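Local coordinates for glucan-binding protein C, GbpC (Streptococcus mutans UA159, PDB 5UQZ) that probably binds glucan at the cell surface and mediates both sucrose-independent and sucrose-dependent adherence, this piece containing its calcium-binding beta-supersandwich, at residues Y156-V170 and K178-G190. Residues are numbered along the deposited sequence; the frame is centred on the assembly and turned at random. Where two conformers were deposited one is given.
Sequences YTLNSSTNNEGSALV and KTIFIGAQTSNAG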
loop_
_atom_site.group_PDB
_atom_site.type_symbol
_atom_site.label_atom_id
_atom_site.label_comp_id
_atom_site.label_asym_id
_atom_site.label_seq_id
_atom_site.Cartn_x
_atom_site.Cartn_y
_atom_site.Cartn_z
ATOM N N TYR A 156 12.164 10.774 -8.976
ATOM C CA TYR A 156 10.918 11.211 -8.356
ATOM C C TYR A 156 10.780 12.712 -8.559
ATOM O O TYR A 156 11.746 13.470 -8.361
ATOM C CB TYR A 156 10.938 10.982 -6.818
ATOM C CG TYR A 156 11.222 9.573 -6.385
ATOM C CD1 TYR A 156 12.517 9.114 -6.161
ATOM C CD2 TYR A 156 10.176 8.734 -6.061
ATOM C CE1 TYR A 156 12.779 7.842 -5.638
ATOM C CE2 TYR A 156 10.415 7.439 -5.544
ATOM C CZ TYR A 156 11.709 7.012 -5.311
ATOM O OH TYR A 156 11.911 5.751 -4.819
ATOM N N THR A 157 9.559 13.147 -8.879
ATOM C CA THR A 157 9.265 14.587 -9.007
ATOM C C THR A 157 7.937 14.865 -8.309
ATOM O O THR A 157 6.908 14.271 -8.663
ATOM C CB THR A 157 9.135 15.022 -10.471
ATOM O OG1 THR A 157 10.332 14.646 -11.152
ATOM C CG2 THR A 157 8.962 16.535 -10.568
ATOM N N LEU A 158 7.966 15.800 -7.363
ATOM C CA LEU A 158 6.725 16.233 -6.711
ATOM C C LEU A 158 6.035 17.250 -7.624
ATOM O O LEU A 158 6.638 18.276 -7.962
ATOM C CB LEU A 158 7.082 16.877 -5.374
ATOM C CG LEU A 158 5.877 17.332 -4.527
ATOM C CD1 LEU A 158 5.050 16.157 -4.005
ATOM C CD2 LEU A 158 6.357 18.185 -3.350
ATOM N N ASN A 159 4.817 16.955 -8.077
ATOM C CA ASN A 159 4.127 17.851 -9.005
ATOM C C ASN A 159 3.224 18.836 -8.278
ATOM O O ASN A 159 2.903 19.898 -8.812
ATOM C CB ASN A 159 3.245 17.055 -9.977
ATOM C CG ASN A 159 4.063 16.049 -10.748
ATOM O OD1 ASN A 159 5.104 16.411 -11.345
ATOM N ND2 ASN A 159 3.642 14.797 -10.708
ATOM N N SER A 160 2.750 18.490 -7.096
ATOM C CA SER A 160 1.849 19.326 -6.299
ATOM C C SER A 160 1.848 18.803 -4.872
ATOM O O SER A 160 2.221 17.638 -4.623
ATOM C CB SER A 160 0.433 19.346 -6.865
ATOM O OG SER A 160 -0.205 18.059 -6.745
ATOM N N SER A 161 1.402 19.656 -3.951
ATOM C CA SER A 161 1.260 19.271 -2.546
ATOM C C SER A 161 -0.113 19.704 -2.030
ATOM O O SER A 161 -0.797 20.549 -2.637
ATOM C CB SER A 161 2.345 19.965 -1.711
ATOM O OG SER A 161 2.206 19.577 -0.376
ATOM N N THR A 162 -0.492 19.147 -0.872
ATOM C CA THR A 162 -1.651 19.593 -0.126
ATOM C C THR A 162 -1.350 20.783 0.794
ATOM O O THR A 162 -2.298 21.336 1.372
ATOM C CB THR A 162 -2.254 18.433 0.668
ATOM O OG1 THR A 162 -1.200 17.859 1.446
ATOM C CG2 THR A 162 -2.786 17.357 -0.255
ATOM N N ASN A 163 -0.069 21.147 0.968
ATOM C CA ASN A 163 0.222 22.320 1.769
ATOM C C ASN A 163 0.346 23.550 0.871
ATOM O O ASN A 163 0.130 23.487 -0.346
ATOM C CB ASN A 163 1.412 22.070 2.712
ATOM C CG ASN A 163 2.784 22.029 2.020
ATOM O OD1 ASN A 163 2.957 22.522 0.885
ATOM N ND2 ASN A 163 3.754 21.457 2.700
ATOM N N ASN A 164 0.632 24.699 1.483
ATOM C CA ASN A 164 0.747 25.953 0.742
ATOM C C ASN A 164 2.201 26.379 0.569
ATOM O O ASN A 164 2.487 27.550 0.348
ATOM C CB ASN A 164 -0.104 27.055 1.369
ATOM C CG ASN A 164 -1.583 26.846 1.088
ATOM O OD1 ASN A 164 -1.932 26.394 0.010
ATOM N ND2 ASN A 164 -2.440 27.224 2.023
ATOM N N GLU A 165 3.123 25.429 0.645
ATOM C CA GLU A 165 4.551 25.700 0.568
ATOM C C GLU A 165 5.214 24.969 -0.592
ATOM O O GLU A 165 6.447 25.034 -0.724
ATOM C CB GLU A 165 5.236 25.304 1.888
ATOM C CG GLU A 165 4.620 25.921 3.146
ATOM C CD GLU A 165 5.143 25.279 4.429
ATOM O OE1 GLU A 165 6.356 24.989 4.512
ATOM O OE2 GLU A 165 4.335 25.054 5.346
ATOM N N GLY A 166 4.445 24.270 -1.427
ATOM C CA GLY A 166 5.051 23.546 -2.552
ATOM C C GLY A 166 6.031 22.487 -2.100
ATOM O O GLY A 166 7.069 22.298 -2.740
ATOM N N SER A 167 5.716 21.791 -0.998
ATOM C CA SER A 167 6.684 20.876 -0.408
ATOM C C SER A 167 5.960 19.673 0.171
ATOM O O SER A 167 4.733 19.684 0.390
ATOM C CB SER A 167 7.456 21.572 0.725
ATOM O OG SER A 167 6.577 21.798 1.835
ATOM N N ALA A 168 6.733 18.615 0.400
ATOM C CA ALA A 168 6.196 17.476 1.125
ATOM C C ALA A 168 7.380 16.807 1.817
ATOM O O ALA A 168 8.514 16.868 1.334
ATOM C CB ALA A 168 5.517 16.484 0.161
ATOM N N LEU A 169 7.106 16.199 2.973
ATOM C CA LEU A 169 8.120 15.478 3.710
ATOM C C LEU A 169 8.168 14.025 3.229
ATOM O O LEU A 169 7.117 13.372 3.102
ATOM C CB LEU A 169 7.812 15.557 5.193
ATOM C CG LEU A 169 8.891 14.977 6.133
ATOM C CD1 LEU A 169 10.199 15.771 6.007
ATOM C CD2 LEU A 169 8.370 14.964 7.564
ATOM N N VAL A 170 9.376 13.485 3.078
ATOM C CA VAL A 170 9.598 12.158 2.514
ATOM C C VAL A 170 10.485 11.351 3.434
ATOM O O VAL A 170 11.548 11.829 3.872
ATOM C CB VAL A 170 10.254 12.235 1.120
ATOM C CG1 VAL A 170 10.634 10.844 0.610
ATOM C CG2 VAL A 170 9.292 12.909 0.159
ATOM N N LYS A 178 10.557 -0.807 -1.116
ATOM C CA LYS A 178 9.640 -0.133 -0.194
ATOM C C LYS A 178 9.321 1.281 -0.670
ATOM O O LYS A 178 8.381 1.900 -0.182
ATOM C CB LYS A 178 10.274 -0.089 1.198
ATOM C CG LYS A 178 10.410 -1.471 1.824
ATOM C CD LYS A 178 11.251 -1.405 3.103
ATOM C CE LYS A 178 10.681 -0.539 4.208
ATOM N NZ LYS A 178 11.629 -0.596 5.361
ATOM N N THR A 179 10.091 1.811 -1.628
ATOM C CA THR A 179 9.829 3.075 -2.315
ATOM C C THR A 179 9.779 4.259 -1.354
ATOM O O THR A 179 10.822 4.583 -0.801
ATOM C CB THR A 179 8.628 2.963 -3.271
ATOM O OG1 THR A 179 8.581 1.667 -3.904
ATOM C CG2 THR A 179 8.692 4.026 -4.344
ATOM N N ILE A 180 8.632 4.922 -1.163
ATOM C CA ILE A 180 8.626 6.194 -0.449
ATOM C C ILE A 180 7.371 6.316 0.406
ATOM O O ILE A 180 6.268 5.899 0.013
ATOM C CB ILE A 180 8.700 7.260 -1.539
ATOM C CG1 ILE A 180 8.846 8.641 -1.091
ATOM C CG2 ILE A 180 7.493 7.313 -2.432
ATOM C CD1 ILE A 180 8.797 9.578 -2.384
ATOM N N PHE A 181 7.546 6.976 1.552
ATOM C CA PHE A 181 6.434 7.398 2.399
ATOM C C PHE A 181 6.450 8.918 2.366
ATOM O O PHE A 181 7.475 9.521 2.688
ATOM C CB PHE A 181 6.598 6.838 3.819
ATOM C CG PHE A 181 5.345 6.789 4.605
ATOM C CD1 PHE A 181 5.004 5.633 5.266
ATOM C CD2 PHE A 181 4.555 7.913 4.765
ATOM C CE1 PHE A 181 3.847 5.559 6.041
ATOM C CE2 PHE A 181 3.371 7.842 5.564
ATOM C CZ PHE A 181 3.023 6.669 6.145
ATOM N N ILE A 182 5.382 9.541 1.881
ATOM C CA ILE A 182 5.343 10.994 1.661
ATOM C C ILE A 182 4.095 11.585 2.294
ATOM O O ILE A 182 3.031 10.943 2.344
ATOM C CB ILE A 182 5.477 11.292 0.150
ATOM C CG1 ILE A 182 5.565 12.774 -0.136
ATOM C CG2 ILE A 182 4.352 10.669 -0.677
ATOM C CD1 ILE A 182 6.002 13.118 -1.558
ATOM N N GLY A 183 4.219 12.816 2.797
ATOM C CA GLY A 183 3.043 13.464 3.348
ATOM C C GLY A 183 3.263 14.949 3.543
ATOM O O GLY A 183 4.383 15.453 3.464
ATOM N N ALA A 184 2.164 15.645 3.849
ATOM C CA ALA A 184 2.201 17.083 4.099
ATOM C C ALA A 184 0.937 17.467 4.832
ATOM O O ALA A 184 -0.054 16.753 4.804
ATOM C CB ALA A 184 2.268 17.840 2.784
ATOM N N GLN A 185 0.961 18.660 5.450
ATOM C CA GLN A 185 -0.294 19.212 5.964
ATOM C C GLN A 185 -1.291 19.370 4.818
ATOM O O GLN A 185 -0.895 19.589 3.658
ATOM C CB GLN A 185 -0.023 20.573 6.626
ATOM C CG GLN A 185 -1.273 21.291 7.174
ATOM C CD GLN A 185 -2.023 20.461 8.243
ATOM O OE1 GLN A 185 -2.708 19.470 7.935
ATOM N NE2 GLN A 185 -1.980 20.926 9.498
ATOM N N THR A 186 -2.594 19.271 5.144
ATOM C CA THR A 186 -3.650 19.655 4.209
ATOM C C THR A 186 -4.057 21.067 4.602
ATOM O O THR A 186 -4.818 21.273 5.559
ATOM C CB THR A 186 -4.832 18.694 4.300
ATOM O OG1 THR A 186 -4.352 17.349 4.124
ATOM C CG2 THR A 186 -5.861 18.981 3.204
ATOM N N SER A 187 -3.496 22.049 3.903
ATOM C CA SER A 187 -3.604 23.425 4.361
ATOM C C SER A 187 -4.951 24.060 4.046
ATOM O O SER A 187 -5.324 25.020 4.724
ATOM C CB SER A 187 -2.507 24.267 3.717
ATOM O OG SER A 187 -1.232 23.798 4.109
ATOM N N ASN A 188 -5.642 23.594 3.014
ATOM C CA ASN A 188 -6.859 24.251 2.541
ATOM C C ASN A 188 -8.072 23.355 2.687
ATOM O O ASN A 188 -7.950 22.137 2.650
ATOM C CB ASN A 188 -6.674 24.611 1.084
ATOM C CG ASN A 188 -5.437 25.448 0.872
ATOM O OD1 ASN A 188 -5.242 26.469 1.545
ATOM N ND2 ASN A 188 -4.583 25.036 -0.054
ATOM N N ALA A 189 -9.233 23.997 2.863
ATOM C CA ALA A 189 -10.511 23.306 2.782
ATOM C C ALA A 189 -10.877 23.025 1.323
ATOM O O ALA A 189 -10.309 23.597 0.396
ATOM C CB ALA A 189 -11.594 24.207 3.397
ATOM N N GLY A 190 -11.834 22.126 1.123
ATOM C CA GLY A 190 -12.394 21.896 -0.198
ATOM C C GLY A 190 -11.975 20.601 -0.865
ATOM O O GLY A 190 -12.462 20.325 -1.967
HETATM O O HOH W 1 -4.996 21.612 0.901
#
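Leu169 and Gly183 form an antiparallel hydrogen-bonded pair, Leu169 N to Gly183 O 2.9 Å and Gly183 N to Leu169 O 3.0 Å, in the beta hairpin of strands 167-172 and 180-184; the N-to-C directions of segments 167-170 and 180-184 lie 141° apart, antiparallel with a marked twist. The hairpin supplies the two central strands of a four-stranded antiparallel sheet in the beta-supersandwich, and its inner face packs against the larger sheet, to which strand 151-160 belongs. On that face Val170 and Ile182 sit side by side as a non-hydrogen-bonded pair. Val170 spreads its methyls between two neighbours: CG2 lies on the CG1-CD1 arm of Ile182, while CG1 presses tightly on Ile180 CG1 at 3.3 Å. The extended arm of Ile182, with CG1 anti to the backbone N (chi1 -175°), also reaches Ala168 CB and ends against Leu158 CD1 of the facing sheet. Tyr156 brings its ring edge to Thr179 CG2, and its OH is hydrogen-bonded to the OH of Tyr136.

Beyond the strands, polar groups join the two loops. Thr162 OG1 donates to Gln185 O from above the carbonyl plane, and Thr162 O takes a nearly straight bond from Ser187 N, with a water linking the same oxygen to Asn188 N. Ser161 OG braces the 161-167 turn from within, forming an ST turn by accepting from Asn163 N and giving its own proton to Ser167 O, 2.6 Å away; the turn presents Thr162 and Asn164 to the other loop. At the outer end the amides of Asn164 and Asn188 meet from opposite directions, their planes 38° apart, in a reciprocal pair: Asn164 ND2 to Asn188 OD1 2.9 Å, and Asn188 ND2 to Asn164 OD1 3.0 Å.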